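Oligopeptide-binding protein oppA (Lactococcus lactis, PDB 3DRF) captures oligopeptides in a large Venus fly-trap cavity as the binding component of the OppABCDF ABC transporter that takes them into the cell. Local coordinates at residues A[61-65]-A[253-257]; A[96-102]-A[169-175]; A[139-143]-A[188-192]; A[329-335]-A[387-393]; A[379-385]-A[432-436]. All coordinates share one frame; numbering follows the deposited sequence. Where two conformers were deposited one is given.

Interaction 1. Residues A[61-65]-A[253-257]; sequences TMSGP and ITYEV
Met62 lies obliquely across the ring of Tyr255. Its CA stands over the middle of one face, 3.9 Å from the Tyr255 ring centroid and 12° off the normal, which makes a CH-pi contact. From there CG passes Tyr255 CE1 at 3.9 Å, and SD reaches an oblique Met-aromatic position 5.4 Å from the centroid of the same ring. The bend at chi3 (77°) then turns the methyl so that Met62 CE rests 3.5 Å from Tyr255 O, while Met62 SD touches Val257 CG1. Pro65 approaches differently: its CD comes to the ring edge, 4.2 Å from Tyr255 CE2, and its CB meets Ile253 CD1. At the phenol end a water lies in the ring plane, 2.7 Å from Tyr255 OH, and donates to Thr61 O; Asn276 is a further partner of that hydroxyl. Helix 57-62 and the turn after it thus pack against strand 252-258, which runs between strands 234-239 and 34-40 of a mixed sheet; Tyr237 of the former also hydrogen-bonds Met62 O.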
# COMPACT_ATOMS: atom_id res chain seq x y z
N THR A 61 1.54 4.08 -9.28
CA THR A 61 1.59 5.50 -9.62
C THR A 61 1.93 5.72 -11.11
O THR A 61 1.26 6.45 -11.77
CB THR A 61 2.58 6.24 -8.75
OG1 THR A 61 2.16 6.14 -7.38
CG2 THR A 61 2.60 7.71 -9.12
N MET A 62 2.93 5.04 -11.62
CA MET A 62 3.32 5.13 -13.06
C MET A 62 2.24 4.69 -14.05
O MET A 62 2.24 5.15 -15.14
CB MET A 62 4.62 4.35 -13.30
CG MET A 62 5.82 4.91 -12.50
SD MET A 62 7.37 4.02 -12.85
CE MET A 62 7.82 4.72 -14.46
N SER A 63 1.31 3.85 -13.59
CA SER A 63 0.17 3.40 -14.38
C SER A 63 -0.96 4.44 -14.52
O SER A 63 -1.88 4.22 -15.21
CB SER A 63 -0.43 2.09 -13.81
OG SER A 63 -1.20 2.33 -12.63
N GLY A 64 -0.83 5.57 -13.82
CA GLY A 64 -1.91 6.55 -13.75
C GLY A 64 -2.51 6.98 -15.10
O GLY A 64 -3.68 6.91 -15.31
N PRO A 65 -1.64 7.43 -16.02
CA PRO A 65 -2.16 7.87 -17.33
C PRO A 65 -2.91 6.76 -18.11
O PRO A 65 -3.77 7.02 -18.89
CB PRO A 65 -0.89 8.33 -18.09
CG PRO A 65 0.06 8.75 -17.03
CD PRO A 65 -0.19 7.72 -15.89
N ILE A 253 2.97 11.29 -23.17
CA ILE A 253 3.61 11.35 -21.86
C ILE A 253 4.67 10.28 -21.74
O ILE A 253 4.36 9.17 -22.01
CB ILE A 253 2.58 11.13 -20.68
CG1 ILE A 253 1.44 12.13 -20.73
CG2 ILE A 253 3.34 11.18 -19.29
CD1 ILE A 253 0.17 11.74 -19.88
N THR A 254 5.88 10.61 -21.33
CA THR A 254 6.87 9.60 -21.01
C THR A 254 6.92 9.54 -19.46
O THR A 254 6.82 10.55 -18.77
CB THR A 254 8.23 9.92 -21.63
OG1 THR A 254 8.70 11.17 -21.10
CG2 THR A 254 8.05 10.00 -23.14
N TYR A 255 7.01 8.34 -18.94
CA TYR A 255 7.02 8.16 -17.48
C TYR A 255 8.17 7.21 -17.16
O TYR A 255 8.18 6.12 -17.64
CB TYR A 255 5.66 7.60 -16.99
CG TYR A 255 5.18 8.09 -15.62
CD1 TYR A 255 6.04 8.25 -14.56
CD2 TYR A 255 3.88 8.39 -15.41
CE1 TYR A 255 5.59 8.68 -13.33
CE2 TYR A 255 3.43 8.82 -14.18
CZ TYR A 255 4.30 8.97 -13.16
OH TYR A 255 3.86 9.45 -11.96
N GLU A 256 9.16 7.70 -16.40
CA GLU A 256 10.42 7.01 -16.19
C GLU A 256 10.74 6.87 -14.71
O GLU A 256 10.41 7.75 -13.97
CB GLU A 256 11.61 7.78 -16.89
CG GLU A 256 11.43 8.03 -18.38
CD GLU A 256 12.68 8.62 -19.01
OE1 GLU A 256 13.59 9.11 -18.36
OE2 GLU A 256 12.69 8.56 -20.21
N VAL A 257 11.54 5.96 -14.29
CA VAL A 257 12.10 6.02 -12.94
C VAL A 257 13.35 6.89 -12.97
O VAL A 257 14.01 7.04 -14.00
CB VAL A 257 12.38 4.63 -12.28
CG1 VAL A 257 11.06 3.90 -11.98
CG2 VAL A 257 13.32 3.79 -13.13
O HOH W 1 1.19 9.56 -11.71

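Interaction 2. Residues A[96-102]-A[169-175]; sequences KTATITL and KVIKVQF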
# COMPACT_ATOMS: atom_id res chain seq x y z
N LYS A 96 -28.35 -6.70 0.57
CA LYS A 96 -26.90 -6.84 0.89
C LYS A 96 -26.08 -7.09 -0.38
O LYS A 96 -25.34 -7.99 -0.45
CB LYS A 96 -26.68 -7.91 1.98
CG LYS A 96 -27.57 -7.70 3.21
CD LYS A 96 -27.26 -8.64 4.42
CE LYS A 96 -28.22 -8.38 5.56
NZ LYS A 96 -27.93 -9.35 6.67
N THR A 97 -26.30 -6.23 -1.36
CA THR A 97 -25.62 -6.34 -2.65
C THR A 97 -24.97 -5.00 -3.07
O THR A 97 -25.31 -3.94 -2.63
CB THR A 97 -26.57 -6.83 -3.78
OG1 THR A 97 -27.58 -5.85 -3.94
CG2 THR A 97 -27.28 -8.15 -3.41
N ALA A 98 -23.96 -5.13 -3.92
CA ALA A 98 -23.44 -4.04 -4.77
C ALA A 98 -23.73 -4.43 -6.23
O ALA A 98 -23.49 -5.55 -6.64
CB ALA A 98 -21.93 -3.83 -4.56
N THR A 99 -24.24 -3.48 -6.98
CA THR A 99 -24.49 -3.66 -8.39
C THR A 99 -23.64 -2.66 -9.15
O THR A 99 -23.78 -1.47 -8.97
CB THR A 99 -25.97 -3.45 -8.72
OG1 THR A 99 -26.75 -4.35 -7.96
CG2 THR A 99 -26.24 -3.73 -10.20
N ILE A 100 -22.76 -3.20 -9.99
CA ILE A 100 -21.80 -2.41 -10.76
C ILE A 100 -22.32 -2.33 -12.21
O ILE A 100 -22.59 -3.33 -12.80
CB ILE A 100 -20.36 -3.06 -10.73
CG1 ILE A 100 -19.73 -3.03 -9.33
CG2 ILE A 100 -19.45 -2.34 -11.69
CD1 ILE A 100 -20.25 -4.11 -8.37
N THR A 101 -22.44 -1.12 -12.74
CA THR A 101 -22.85 -0.90 -14.14
C THR A 101 -21.72 -0.21 -14.90
O THR A 101 -21.42 0.91 -14.66
CB THR A 101 -24.12 -0.03 -14.19
OG1 THR A 101 -25.15 -0.71 -13.45
CG2 THR A 101 -24.61 0.18 -15.62
N LEU A 102 -21.12 -0.96 -15.81
CA LEU A 102 -20.05 -0.44 -16.67
C LEU A 102 -20.70 0.48 -17.75
O LEU A 102 -21.72 0.17 -18.27
CB LEU A 102 -19.32 -1.60 -17.37
CG LEU A 102 -18.74 -2.68 -16.46
CD1 LEU A 102 -18.27 -3.86 -17.30
CD2 LEU A 102 -17.61 -2.15 -15.56
N LYS A 169 -23.04 -5.53 -19.28
CA LYS A 169 -22.36 -4.43 -18.59
C LYS A 169 -22.64 -4.37 -17.07
O LYS A 169 -22.18 -3.51 -16.41
CB LYS A 169 -22.75 -3.08 -19.27
CG LYS A 169 -22.25 -2.93 -20.71
CD LYS A 169 -20.76 -2.63 -20.75
CE LYS A 169 -20.30 -2.53 -22.25
NZ LYS A 169 -18.97 -1.87 -22.34
N VAL A 170 -23.40 -5.35 -16.59
CA VAL A 170 -23.88 -5.32 -15.18
C VAL A 170 -23.38 -6.54 -14.39
O VAL A 170 -23.41 -7.62 -14.83
CB VAL A 170 -25.45 -5.26 -15.12
CG1 VAL A 170 -25.96 -5.10 -13.65
CG2 VAL A 170 -26.00 -4.12 -16.04
N ILE A 171 -22.90 -6.25 -13.19
CA ILE A 171 -22.47 -7.28 -12.24
C ILE A 171 -23.15 -7.07 -10.88
O ILE A 171 -23.14 -6.02 -10.35
CB ILE A 171 -20.93 -7.25 -12.01
CG1 ILE A 171 -20.18 -7.13 -13.36
CG2 ILE A 171 -20.53 -8.60 -11.31
CD1 ILE A 171 -19.71 -5.63 -13.68
N LYS A 172 -23.75 -8.12 -10.37
CA LYS A 172 -24.29 -8.14 -9.01
C LYS A 172 -23.34 -8.91 -8.10
O LYS A 172 -23.00 -10.03 -8.35
CB LYS A 172 -25.64 -8.88 -8.99
CG LYS A 172 -26.32 -8.97 -7.62
CD LYS A 172 -27.63 -9.85 -7.70
CE LYS A 172 -27.76 -10.71 -6.43
NZ LYS A 172 -29.02 -11.56 -6.48
N VAL A 173 -22.95 -8.28 -7.01
CA VAL A 173 -22.11 -8.91 -5.96
C VAL A 173 -22.91 -9.06 -4.66
O VAL A 173 -23.42 -8.12 -4.13
CB VAL A 173 -20.83 -8.07 -5.67
CG1 VAL A 173 -19.96 -8.74 -4.60
CG2 VAL A 173 -20.07 -7.77 -7.01
N GLN A 174 -23.07 -10.29 -4.22
CA GLN A 174 -23.80 -10.65 -3.01
C GLN A 174 -22.86 -10.79 -1.83
O GLN A 174 -22.01 -11.63 -1.81
CB GLN A 174 -24.56 -11.99 -3.24
CG GLN A 174 -25.38 -12.45 -2.03
CD GLN A 174 -26.57 -11.53 -1.76
OE1 GLN A 174 -27.46 -11.51 -2.54
NE2 GLN A 174 -26.54 -10.78 -0.67
N PHE A 175 -23.13 -9.98 -0.84
CA PHE A 175 -22.37 -10.02 0.42
C PHE A 175 -23.11 -10.84 1.48
O PHE A 175 -24.27 -11.01 1.41
CB PHE A 175 -22.18 -8.57 0.99
CG PHE A 175 -21.51 -7.62 -0.01
CD1 PHE A 175 -20.22 -7.86 -0.42
CD2 PHE A 175 -22.18 -6.51 -0.46
CE1 PHE A 175 -19.60 -7.00 -1.35
CE2 PHE A 175 -21.56 -5.64 -1.38
CZ PHE A 175 -20.27 -5.93 -1.83
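Val173 N gives a short, nearly straight bond to Ala98 O (2.8 Å, 172°), and Ala98 N answers to Val173 O at 3.0 Å. The same two-way exchange links Ile100 with Ile171, so strands 97-102 and 170-174 run antiparallel at the centre of a four-stranded sheet. Lys96 and Thr97, both facing Asp92, form a G1 beta bulge where the chain turns in from strand 87-92. On one face Ala98 CB packs on Phe175 CE2 at 3.7 Å, and Ile100 CD1 on Val173 CG2 at 3.9 Å; Tyr119 of helix 116-127 covers these isoleucine and valine side chains. On the other face a bend at chi2 (68°) curls Gln174 back, its OE1 3.5 Å from Thr97 CG2 and its NE2 donating to Phe175 O (3.1 Å) and Ser95 O. A leucine in place of Gln174 would probably leave those two carbonyls without their amide donor and the strand end freer to shift. Backbone bonds therefore set the register, while the hydrophobic face seals the sheet against its helix.

Interaction 3. Residues A[139-143]-A[188-192]; sequences SLANI and GYFLE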
# COMPACT_ATOMS: atom_id res chain seq x y z
N SER A 139 -11.31 -9.56 4.05
CA SER A 139 -12.40 -8.72 3.47
C SER A 139 -13.14 -9.49 2.36
O SER A 139 -14.32 -9.37 2.21
CB SER A 139 -11.83 -7.45 2.86
OG SER A 139 -11.09 -6.66 3.83
N LEU A 140 -12.40 -10.26 1.57
CA LEU A 140 -12.99 -10.98 0.40
C LEU A 140 -13.84 -12.20 0.81
O LEU A 140 -14.64 -12.63 0.07
CB LEU A 140 -11.87 -11.39 -0.57
CG LEU A 140 -11.25 -10.15 -1.29
CD1 LEU A 140 -10.10 -10.64 -2.17
CD2 LEU A 140 -12.27 -9.39 -2.18
N ALA A 141 -13.66 -12.69 2.05
CA ALA A 141 -14.50 -13.78 2.60
C ALA A 141 -15.98 -13.42 2.80
O ALA A 141 -16.81 -14.22 2.92
CB ALA A 141 -13.88 -14.28 3.91
N ASN A 142 -16.23 -12.11 2.78
CA ASN A 142 -17.59 -11.55 2.92
C ASN A 142 -18.42 -11.55 1.63
O ASN A 142 -19.57 -11.26 1.69
CB ASN A 142 -17.51 -10.15 3.59
CG ASN A 142 -18.88 -9.43 3.72
OD1 ASN A 142 -19.73 -9.86 4.43
ND2 ASN A 142 -19.03 -8.35 3.01
N ILE A 143 -17.83 -11.94 0.52
CA ILE A 143 -18.59 -12.20 -0.72
C ILE A 143 -19.00 -13.67 -0.73
O ILE A 143 -18.19 -14.54 -0.62
CB ILE A 143 -17.76 -11.82 -1.97
CG1 ILE A 143 -17.60 -10.29 -2.03
CG2 ILE A 143 -18.51 -12.32 -3.29
CD1 ILE A 143 -16.57 -9.84 -3.13
N GLY A 188 -12.19 -2.23 0.23
CA GLY A 188 -11.61 -3.59 0.16
C GLY A 188 -12.63 -4.73 0.14
O GLY A 188 -12.29 -5.82 -0.14
N TYR A 189 -13.89 -4.45 0.42
CA TYR A 189 -14.99 -5.47 0.44
C TYR A 189 -15.55 -5.79 -0.95
O TYR A 189 -16.07 -6.83 -1.15
CB TYR A 189 -16.08 -5.06 1.45
CG TYR A 189 -15.58 -5.17 2.89
CD1 TYR A 189 -15.50 -6.40 3.51
CD2 TYR A 189 -15.13 -4.05 3.60
CE1 TYR A 189 -15.04 -6.54 4.81
CE2 TYR A 189 -14.63 -4.17 4.92
CZ TYR A 189 -14.59 -5.44 5.51
OH TYR A 189 -14.12 -5.63 6.79
N PHE A 190 -15.42 -4.86 -1.88
CA PHE A 190 -15.61 -5.14 -3.32
C PHE A 190 -14.50 -4.41 -4.04
O PHE A 190 -14.02 -3.42 -3.62
CB PHE A 190 -17.02 -4.83 -3.85
CG PHE A 190 -17.42 -3.36 -3.76
CD1 PHE A 190 -17.14 -2.47 -4.80
CD2 PHE A 190 -18.10 -2.88 -2.62
CE1 PHE A 190 -17.55 -1.12 -4.71
CE2 PHE A 190 -18.48 -1.56 -2.54
CZ PHE A 190 -18.24 -0.68 -3.55
N LEU A 191 -14.08 -5.01 -5.14
CA LEU A 191 -12.93 -4.51 -5.91
C LEU A 191 -13.39 -3.48 -6.95
O LEU A 191 -14.55 -3.36 -7.25
CB LEU A 191 -12.17 -5.71 -6.58
CG LEU A 191 -11.66 -6.79 -5.57
CD1 LEU A 191 -11.03 -8.01 -6.28
CD2 LEU A 191 -10.65 -6.14 -4.53
N GLU A 192 -12.41 -2.80 -7.52
CA GLU A 192 -12.71 -1.59 -8.30
C GLU A 192 -12.00 -1.52 -9.62
O GLU A 192 -11.93 -0.48 -10.20
CB GLU A 192 -12.38 -0.31 -7.46
CG GLU A 192 -13.04 -0.29 -6.05
CD GLU A 192 -12.75 0.98 -5.28
OE1 GLU A 192 -12.62 2.06 -5.86
OE2 GLU A 192 -12.69 0.87 -4.09
O HOH W 2 -16.76 -8.47 0.93
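Ser139 lies over one face of the Tyr189 ring, and this is the main packing between the two loops. Its CB stands 4.1 Å from the Tyr189 centroid, 24° off the normal and offset toward the rim, a CH-pi contact. Ser139 CB also abuts Gly188 O at 3.4 Å. Asn142 crosses Tyr189 at about a right angle, amide and ring planes 89° apart, with Asn142 ND2 4.1 Å from Tyr189 CD1. The apolar contact is loose, Leu140 CD2 reaching Leu191 CG at 4.3 Å. Separately, the Ile143 CD1 methyl rests against a carbonyl oxygen, 3.6 Å from Tyr189 O. Behind them, Ile126 of helix 116-127 touches both leucines, and Tyr123 of that helix touches Ile143.

Both loops belong to a solute-binding protein of Venus fly-trap design, caught here closed. Their polar ends reach much later parts of the chain, Ser139 OG bonding Asp483 and Tyr189 OH bonding Asp509, which is consistent with a place where the two lobes meet.

Between the loops themselves the polar link is a water. It donates to Ser139 O and, at 2.7 Å, to Tyr189 O, and accepts from Asn142 ND2 at 3.1 Å, so three groups hold it at the edge of the Tyr189 ring, in its plane. With CG anti to the backbone N (chi1 177°), Asn142 extends its amide to this water; ND2 donates to Glu177 O as well.

Interaction 4. Residues A[329-335]-A[387-393]; sequences DQNVRQA and LLDEDGW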
# COMPACT_ATOMS: atom_id res chain seq x y z
N ASP A 329 8.36 -11.79 23.69
CA ASP A 329 8.19 -11.08 25.00
C ASP A 329 7.64 -9.67 24.70
O ASP A 329 8.32 -8.86 24.14
CB ASP A 329 9.53 -10.97 25.78
CG ASP A 329 10.03 -12.32 26.39
OD1 ASP A 329 9.20 -13.13 26.74
OD2 ASP A 329 11.21 -12.46 26.62
N GLN A 330 6.40 -9.43 25.12
CA GLN A 330 5.79 -8.11 24.99
C GLN A 330 6.67 -6.95 25.50
O GLN A 330 6.75 -5.97 24.89
CB GLN A 330 4.42 -8.10 25.69
CG GLN A 330 3.60 -6.87 25.44
CD GLN A 330 2.17 -7.11 25.90
OE1 GLN A 330 1.92 -7.99 26.69
NE2 GLN A 330 1.31 -6.30 25.52
N ASN A 331 7.32 -7.12 26.63
CA ASN A 331 8.23 -6.07 27.16
C ASN A 331 9.36 -5.73 26.20
O ASN A 331 9.76 -4.63 26.14
CB ASN A 331 8.80 -6.50 28.52
CG ASN A 331 7.82 -6.27 29.67
OD1 ASN A 331 6.67 -6.39 29.49
ND2 ASN A 331 8.32 -5.94 30.83
N VAL A 332 9.90 -6.76 25.54
CA VAL A 332 10.95 -6.53 24.53
C VAL A 332 10.47 -5.68 23.33
O VAL A 332 11.08 -4.79 22.93
CB VAL A 332 11.54 -7.89 24.06
CG1 VAL A 332 12.62 -7.68 22.98
CG2 VAL A 332 12.21 -8.59 25.29
N ARG A 333 9.32 -6.07 22.81
CA ARG A 333 8.68 -5.32 21.68
C ARG A 333 8.46 -3.86 22.03
O ARG A 333 8.77 -3.00 21.30
CB ARG A 333 7.31 -5.97 21.27
CG ARG A 333 7.53 -7.42 20.72
CD ARG A 333 6.27 -7.99 20.00
NE ARG A 333 5.04 -7.92 20.83
CZ ARG A 333 4.61 -8.89 21.63
NH1 ARG A 333 5.31 -10.00 21.79
NH2 ARG A 333 3.49 -8.76 22.33
N GLN A 334 7.92 -3.63 23.22
CA GLN A 334 7.65 -2.27 23.68
C GLN A 334 8.95 -1.48 23.90
O GLN A 334 9.07 -0.37 23.48
CB GLN A 334 6.85 -2.32 25.00
CG GLN A 334 5.36 -2.83 24.82
CD GLN A 334 4.64 -2.92 26.14
OE1 GLN A 334 5.24 -2.78 27.15
NE2 GLN A 334 3.34 -3.09 26.09
N ALA A 335 9.94 -2.14 24.52
CA ALA A 335 11.22 -1.49 24.85
C ALA A 335 11.94 -1.00 23.57
O ALA A 335 12.43 0.07 23.50
CB ALA A 335 12.16 -2.44 25.71
N LEU A 387 11.55 -1.84 31.46
CA LEU A 387 10.76 -2.94 30.91
C LEU A 387 11.60 -4.20 30.76
O LEU A 387 11.17 -5.26 31.05
CB LEU A 387 10.16 -2.55 29.54
CG LEU A 387 8.96 -1.59 29.64
CD1 LEU A 387 8.69 -0.98 28.29
CD2 LEU A 387 7.66 -2.37 30.05
N LEU A 388 12.83 -4.02 30.28
CA LEU A 388 13.73 -5.15 30.05
C LEU A 388 14.22 -5.74 31.38
O LEU A 388 14.26 -6.92 31.52
CB LEU A 388 14.92 -4.71 29.14
CG LEU A 388 14.44 -4.43 27.68
CD1 LEU A 388 15.61 -3.78 26.91
CD2 LEU A 388 13.98 -5.75 27.04
N ASP A 389 14.57 -4.88 32.33
CA ASP A 389 14.98 -5.32 33.68
C ASP A 389 13.84 -6.14 34.32
O ASP A 389 14.07 -7.19 34.79
CB ASP A 389 15.26 -4.11 34.61
CG ASP A 389 16.62 -3.53 34.46
OD1 ASP A 389 17.46 -4.13 33.81
OD2 ASP A 389 16.80 -2.46 34.94
N GLU A 390 12.63 -5.60 34.26
CA GLU A 390 11.42 -6.25 34.84
C GLU A 390 11.11 -7.60 34.20
O GLU A 390 10.58 -8.46 34.83
CB GLU A 390 10.19 -5.32 34.75
CG GLU A 390 10.24 -4.12 35.66
CD GLU A 390 9.12 -3.15 35.46
OE1 GLU A 390 8.42 -3.17 34.45
OE2 GLU A 390 8.98 -2.33 36.32
N ASP A 391 11.47 -7.78 32.94
CA ASP A 391 11.21 -9.01 32.20
C ASP A 391 12.36 -10.03 32.25
O ASP A 391 12.33 -10.98 31.63
CB ASP A 391 10.84 -8.67 30.72
CG ASP A 391 10.15 -9.79 30.01
OD1 ASP A 391 9.24 -10.37 30.53
OD2 ASP A 391 10.61 -10.17 28.96
N GLY A 392 13.36 -9.78 33.06
CA GLY A 392 14.43 -10.74 33.24
C GLY A 392 15.54 -10.72 32.21
O GLY A 392 16.26 -11.63 32.10
N TRP A 393 15.59 -9.67 31.40
CA TRP A 393 16.66 -9.52 30.41
C TRP A 393 17.77 -8.68 31.11
O TRP A 393 17.79 -7.51 30.98
CB TRP A 393 16.10 -8.85 29.13
CG TRP A 393 15.31 -9.79 28.25
CD1 TRP A 393 13.95 -9.92 28.19
CD2 TRP A 393 15.85 -10.77 27.38
NE1 TRP A 393 13.62 -10.92 27.33
CE2 TRP A 393 14.75 -11.47 26.80
CE3 TRP A 393 17.15 -11.16 27.05
CZ2 TRP A 393 14.91 -12.48 25.91
CZ3 TRP A 393 17.31 -12.18 26.15
CH2 TRP A 393 16.17 -12.84 25.57
O HOH W 3 8.37 -12.77 29.67
O HOH W 4 7.23 -9.59 28.23
O HOH W 5 6.89 -5.01 33.23
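Asn331 and Leu387 bring helices 330-339 and 381-390 close, with 5.5 Å between their CA atoms, just before the second helix ends in a Schellman motif with Gly392 at C-prime and Trp393 N bonded back to Leu388 O. Asn331 ND2 donates to Leu387 O (2.9 Å, 167°), the acceptor lying near the amide plane; through a water the same nitrogen reaches Glu390 OE1. Deeper in, Ala335 CB packs on Leu388 CG at 3.6 Å, and Val332 CG2 touches both Leu388 CD2, at 3.8 Å, and the pyrrole part of Trp393.

Trp393 points the edge of its indole at Asp329: NE1 donates to Asp329 OD2 at 2.9 Å, in the ring plane but on the anti side of a carboxylate turned 66° from the indole. Were Trp393 a leucine, Asp329 OD2 would probably lose this N-H donor and Val332 CG2 its indole neighbour. Asp391 OD2 lies only 3.3 Å from Asp329 OD2, with the two carboxylates nearly perpendicular. Lys404 NZ forms salt bridges to both oxygens, which is likely to offset their repulsion. With chi1 at -162° the Asp391 carboxylate points away from its own N and toward Asp329. Its other oxygen, OD1, takes a hydrogen bond of 2.7 Å from a water that also donates to Asp329 OD1.

Interaction 5. Residues A[379-385]-A[432-436]; sequences QDLDKAN and QWKKI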
# COMPACT_ATOMS: atom_id res chain seq x y z
N GLN A 379 10.82 9.40 22.58
CA GLN A 379 11.85 8.47 23.05
C GLN A 379 11.76 8.35 24.59
O GLN A 379 11.57 9.33 25.24
CB GLN A 379 13.25 8.95 22.64
CG GLN A 379 14.33 7.88 22.99
CD GLN A 379 15.75 8.30 22.58
OE1 GLN A 379 16.52 7.52 22.14
NE2 GLN A 379 16.05 9.54 22.78
N ASP A 380 11.85 7.14 25.09
CA ASP A 380 11.89 6.92 26.56
C ASP A 380 12.85 5.76 26.85
O ASP A 380 12.47 4.65 27.08
CB ASP A 380 10.48 6.69 27.12
CG ASP A 380 10.43 6.84 28.63
OD1 ASP A 380 11.46 6.78 29.24
OD2 ASP A 380 9.33 7.04 29.09
N LEU A 381 14.13 6.10 26.91
CA LEU A 381 15.18 5.11 27.19
C LEU A 381 15.07 4.54 28.61
O LEU A 381 15.27 3.42 28.82
CB LEU A 381 16.58 5.72 26.98
CG LEU A 381 16.89 6.04 25.51
CD1 LEU A 381 18.14 6.95 25.49
CD2 LEU A 381 17.20 4.77 24.74
N ASP A 382 14.68 5.37 29.57
CA ASP A 382 14.52 4.89 30.93
C ASP A 382 13.41 3.82 31.02
O ASP A 382 13.56 2.83 31.65
CB ASP A 382 14.21 6.03 31.94
CG ASP A 382 15.35 7.02 32.13
OD1 ASP A 382 16.42 6.77 31.67
OD2 ASP A 382 15.06 8.03 32.71
N LYS A 383 12.27 4.09 30.38
CA LYS A 383 11.17 3.10 30.36
C LYS A 383 11.57 1.79 29.66
O LYS A 383 11.27 0.76 30.11
CB LYS A 383 9.92 3.71 29.70
CG LYS A 383 8.71 2.77 29.68
CD LYS A 383 7.43 3.53 29.30
CE LYS A 383 6.26 2.61 29.49
NZ LYS A 383 4.93 3.20 29.20
N ALA A 384 12.27 1.91 28.54
CA ALA A 384 12.76 0.76 27.83
C ALA A 384 13.65 -0.12 28.69
O ALA A 384 13.44 -1.27 28.78
CB ALA A 384 13.51 1.21 26.57
N ASN A 385 14.65 0.49 29.33
CA ASN A 385 15.54 -0.25 30.25
C ASN A 385 14.76 -0.90 31.43
O ASN A 385 15.03 -2.01 31.77
CB ASN A 385 16.70 0.68 30.73
CG ASN A 385 17.83 0.82 29.69
OD1 ASN A 385 18.35 -0.11 29.22
ND2 ASN A 385 18.21 2.04 29.44
N GLN A 432 20.78 3.55 19.33
CA GLN A 432 19.81 3.68 20.42
C GLN A 432 19.53 2.31 21.09
O GLN A 432 19.43 2.22 22.28
CB GLN A 432 18.47 4.30 19.93
CG GLN A 432 18.59 5.63 19.17
CD GLN A 432 19.47 6.67 19.88
OE1 GLN A 432 19.27 6.98 21.01
NE2 GLN A 432 20.43 7.16 19.17
N TRP A 433 19.44 1.26 20.29
CA TRP A 433 19.20 -0.06 20.82
C TRP A 433 20.38 -0.58 21.69
O TRP A 433 20.16 -1.20 22.67
CB TRP A 433 18.84 -0.99 19.62
CG TRP A 433 17.43 -0.66 19.09
CD1 TRP A 433 16.40 -0.22 19.81
CD2 TRP A 433 16.98 -0.68 17.74
NE1 TRP A 433 15.30 -0.00 19.03
CE2 TRP A 433 15.64 -0.28 17.74
CE3 TRP A 433 17.58 -1.04 16.54
CZ2 TRP A 433 14.86 -0.22 16.58
CZ3 TRP A 433 16.80 -0.96 15.34
CH2 TRP A 433 15.47 -0.53 15.37
N LYS A 434 21.59 -0.22 21.30
CA LYS A 434 22.76 -0.52 22.14
C LYS A 434 22.62 0.15 23.53
O LYS A 434 22.98 -0.44 24.51
CB LYS A 434 24.03 -0.12 21.41
CG LYS A 434 25.32 -0.41 22.22
CD LYS A 434 26.54 -0.11 21.36
CE LYS A 434 27.88 -0.50 22.07
NZ LYS A 434 29.05 0.08 21.33
N LYS A 435 22.10 1.37 23.57
CA LYS A 435 21.85 2.05 24.86
C LYS A 435 20.94 1.26 25.79
O LYS A 435 21.05 1.40 26.98
CB LYS A 435 21.25 3.46 24.69
CG LYS A 435 22.12 4.46 23.89
CD LYS A 435 21.32 5.78 23.66
CE LYS A 435 22.09 6.76 22.83
NZ LYS A 435 21.32 7.96 22.68
N ILE A 436 20.05 0.44 25.25
CA ILE A 436 19.17 -0.40 26.10
C ILE A 436 19.58 -1.87 26.16
O ILE A 436 18.86 -2.67 26.60
CB ILE A 436 17.65 -0.29 25.72
CG1 ILE A 436 17.42 -0.81 24.29
CG2 ILE A 436 17.13 1.22 25.90
CD1 ILE A 436 15.95 -1.13 23.96
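Ile436 holds CG1 between its backbone N and carbonyl carbon (chi1 63°), which turns CG2, anti to the carbonyl carbon, to the flank of helix 381-390. There Ile436 CG2 meets Ala384 CB at 3.7 Å. Leu381, its CG anti to the carbonyl carbon (chi1 -68°), crosses the isoleucine at about a right angle and puts CD2 3.7 Å from the same Ile436 CG2. Its other branch, CD1, lies 3.9 Å from Lys435 CD, so the two branches touch successive residues, Lys435 at the end of helix 422-435 and Ile436 just past it. That lysine carries its NZ back to its own helix, donating to Gln432 OE1 at 2.8 Å. Asn385 comes alongside the isoleucine obliquely: Asn385 OD1 lies 3.2 Å from Ile436 CA and accepts from Arg402, which also bonds Ile436 O. At the start of its helix Asp380 is the N-cap, OD1 accepting from Lys383 N at 3.0 Å, with the N-H arriving from above the carboxylate plane. Ala339 of helix 330-339 touches both Leu381 and Ile436, making this a three-helix junction. Chemically, direct grip across the pair is mainly hydrophobic, centred on one methyl, while Arg402 adds a polar tie to each segment.

From the N terminus, interaction 1 closes the longest loop, bringing helix 57-62 to strand 252-258. Nested inside that loop are interactions 2 and 3, whose segments alternate along the chain: 96-102, 139-143, 169-175, 188-192. These two touch in space, Phe175 CE1 lying 3.5 Å from Tyr189 O, so the four-stranded sheet and the paired loops form one block. Interactions 4 and 5 follow in series on the far side of the chain's centre from interaction 1, with centres more than 40 Å from it. They also cross, sharing helix 381-390, which interaction 4 joins to helix 330-339 and interaction 5 to helix 422-435; their centres are 11 Å apart.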